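Local coordinates for XC6422 protein (Xanthomonas campestris, PDB 2FUK), which is a small serine alpha/beta-hydrolase without a lid, probably with hydrolase activity, at residues A[96-99]-A[100-104]. Numbering follows the deposited sequence.
Sequences DLRA and VAEWV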
ATOM      1  N   ASP A  96      29.855   4.834  -3.336  1.00  7.51           N
ATOM      2  CA  ASP A  96      28.770   4.968  -4.310  1.00  7.30           C
ATOM      3  C   ASP A  96      27.588   5.610  -3.596  1.00  6.96           C
ATOM      4  O   ASP A  96      26.945   6.519  -4.120  1.00  6.76           O
ATOM      5  CB  ASP A  96      28.315   3.605  -4.850  1.00  7.62           C
ATOM      6  CG  ASP A  96      29.359   2.920  -5.703  1.00  6.21           C
ATOM      7  OD1 ASP A  96      30.223   3.613  -6.275  1.00  7.36           O
ATOM      8  OD2 ASP A  96      29.296   1.676  -5.815  1.00  7.85           O
ATOM      9  N   LEU A  97      27.307   5.120  -2.392  1.00  7.42           N
ATOM     10  CA  LEU A  97      26.210   5.643  -1.586  1.00  7.47           C
ATOM     11  C   LEU A  97      26.459   7.122  -1.280  1.00  7.81           C
ATOM     12  O   LEU A  97      25.534   7.932  -1.324  1.00  7.32           O
ATOM     13  CB  LEU A  97      26.099   4.860  -0.272  1.00  7.83           C
ATOM     14  CG  LEU A  97      24.724   4.576   0.349  1.00 13.11           C
ATOM     15  CD1 LEU A  97      24.908   4.399   1.839  1.00  7.92           C
ATOM     16  CD2 LEU A  97      23.720   5.677   0.061  1.00  9.04           C
ATOM     17  N   ARG A  98      27.707   7.475  -0.970  1.00  7.21           N
ATOM     18  CA  ARG A  98      28.024   8.870  -0.666  1.00  8.71           C
ATOM     19  C   ARG A  98      27.735   9.782  -1.854  1.00  9.24           C
ATOM     20  O   ARG A  98      27.260  10.900  -1.676  1.00  8.72           O
ATOM     21  CB  ARG A  98      29.494   9.037  -0.245  1.00 11.08           C
ATOM     22  CG  ARG A  98      29.870  10.508   0.016  1.00 12.56           C
ATOM     23  CD  ARG A  98      30.943  10.685   1.085  1.00 16.80           C
ATOM     24  NE  ARG A  98      32.292  10.333   0.644  1.00 19.36           N
ATOM     25  CZ  ARG A  98      32.996  11.036  -0.242  1.00 20.81           C
ATOM     26  NH1 ARG A  98      32.477  12.128  -0.791  1.00 22.43           N
ATOM     27  NH2 ARG A  98      34.227  10.660  -0.558  1.00 20.79           N
ATOM     28  N   ALA A  99      28.035   9.312  -3.061  1.00  8.11           N
ATOM     29  CA  ALA A  99      27.795  10.111  -4.257  1.00  7.29           C
ATOM     30  C   ALA A  99      26.305  10.394  -4.417  1.00  6.70           C
ATOM     31  O   ALA A  99      25.904  11.498  -4.793  1.00  6.13           O
ATOM     32  CB  ALA A  99      28.322   9.379  -5.487  1.00  7.47           C
ATOM     33  N   VAL A 100      25.488   9.386  -4.131  1.00  7.43           N
ATOM     34  CA  VAL A 100      24.050   9.542  -4.238  1.00  6.91           C
ATOM     35  C   VAL A 100      23.572  10.490  -3.140  1.00  7.58           C
ATOM     36  O   VAL A 100      22.786  11.401  -3.395  1.00  7.21           O
ATOM     37  CB  VAL A 100      23.334   8.173  -4.117  1.00  7.68           C
ATOM     38  CG1 VAL A 100      21.822   8.351  -4.268  1.00  7.54           C
ATOM     39  CG2 VAL A 100      23.858   7.223  -5.194  1.00  8.28           C
ATOM     40  N   ALA A 101      24.059  10.284  -1.922  1.00  7.21           N
ATOM     41  CA  ALA A 101      23.666  11.127  -0.801  1.00  7.12           C
ATOM     42  C   ALA A 101      24.032  12.591  -1.033  1.00  7.90           C
ATOM     43  O   ALA A 101      23.249  13.493  -0.725  1.00  8.38           O
ATOM     44  CB  ALA A 101      24.325  10.626   0.488  1.00  7.19           C
ATOM     45  N   GLU A 102      25.224  12.835  -1.569  1.00  7.72           N
ATOM     46  CA  GLU A 102      25.660  14.205  -1.811  1.00  8.43           C
ATOM     47  C   GLU A 102      24.849  14.878  -2.916  1.00  7.89           C
ATOM     48  O   GLU A 102      24.625  16.088  -2.878  1.00  8.94           O
ATOM     49  CB  GLU A 102      27.161  14.239  -2.135  1.00  9.18           C
ATOM     50  CG  GLU A 102      28.034  13.823  -0.948  1.00 12.00           C
ATOM     51  CD  GLU A 102      29.528  13.965  -1.197  1.00 15.10           C
ATOM     52  OE1 GLU A 102      29.946  14.048  -2.372  1.00 17.18           O
ATOM     53  OE2 GLU A 102      30.290  13.987  -0.203  1.00 17.30           O
ATOM     54  N   TRP A 103      24.413  14.093  -3.898  1.00  7.74           N
ATOM     55  CA  TRP A 103      23.599  14.631  -4.990  1.00  7.09           C
ATOM     56  C   TRP A 103      22.220  14.999  -4.427  1.00  6.45           C
ATOM     57  O   TRP A 103      21.658  16.046  -4.746  1.00  7.80           O
ATOM     58  CB  TRP A 103      23.463  13.590  -6.110  1.00  7.46           C
ATOM     59  CG  TRP A 103      22.489  13.972  -7.198  1.00  8.49           C
ATOM     60  CD1 TRP A 103      22.637  14.958  -8.133  1.00  8.88           C
ATOM     61  CD2 TRP A 103      21.206  13.386  -7.434  1.00  8.50           C
ATOM     62  NE1 TRP A 103      21.523  15.025  -8.931  1.00  8.38           N
ATOM     63  CE2 TRP A 103      20.628  14.070  -8.525  1.00  9.43           C
ATOM     64  CE3 TRP A 103      20.487  12.349  -6.828  1.00  9.69           C
ATOM     65  CZ2 TRP A 103      19.360  13.749  -9.025  1.00  9.50           C
ATOM     66  CZ3 TRP A 103      19.225  12.031  -7.324  1.00  9.48           C
ATOM     67  CH2 TRP A 103      18.677  12.731  -8.413  1.00  9.20           C
ATOM     68  N   VAL A 104      21.674  14.128  -3.588  1.00  6.05           N
ATOM     69  CA  VAL A 104      20.376  14.385  -2.974  1.00  6.34           C
ATOM     70  C   VAL A 104      20.405  15.672  -2.145  1.00  7.54           C
ATOM     71  O   VAL A 104      19.548  16.546  -2.300  1.00  8.73           O
ATOM     72  CB  VAL A 104      19.964  13.206  -2.058  1.00  5.40           C
ATOM     73  CG1 VAL A 104      18.754  13.584  -1.222  1.00  6.98           C
ATOM     74  CG2 VAL A 104      19.647  11.983  -2.907  1.00  6.25           C
TER
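The carbonyl oxygen of L97 accepts a nearly straight hydrogen bond from A101 N at 2.8 Å, and one residue on, R98 O receives E102 N at the same i to i+4 spacing. W103 N to A99 O, at 3.1 Å and 146°, is more bent. On the exposed side of this turn the side chains of R98 and E102 run alongside each other. R98 NH1 donates to E102 OE2 at 2.9 Å, an i to i+4 salt bridge that suits a pair of long, charged chains one turn apart. The carboxylate oxygen lies close to the guanidinium plane, at its edge, yet NH1 reaches it from above the carboxylate plane; the two groups are turned 56° apart. Bends at chi2 and chi3 curl the arginine toward its partner, and E102 CG lies 3.9 Å from R98 CG. All of this belongs to helix 92-107, which lies against the central sheet of the alpha/beta-hydrolase fold. Its buried side is accordingly hydrophobic: L97 and V100 rest on strands 38-43 and 71-75, while A101, with just a methyl group, packs against L132 of helix 120-132. V100 N donates to D96 O, and CG2, beside that N, comes within 3.3 Å of the same oxygen. The broad indole of W103 covers L13 and L15, its buried NE1 satisfied by P4 O; R78 pairs with the buried D96 carboxylate.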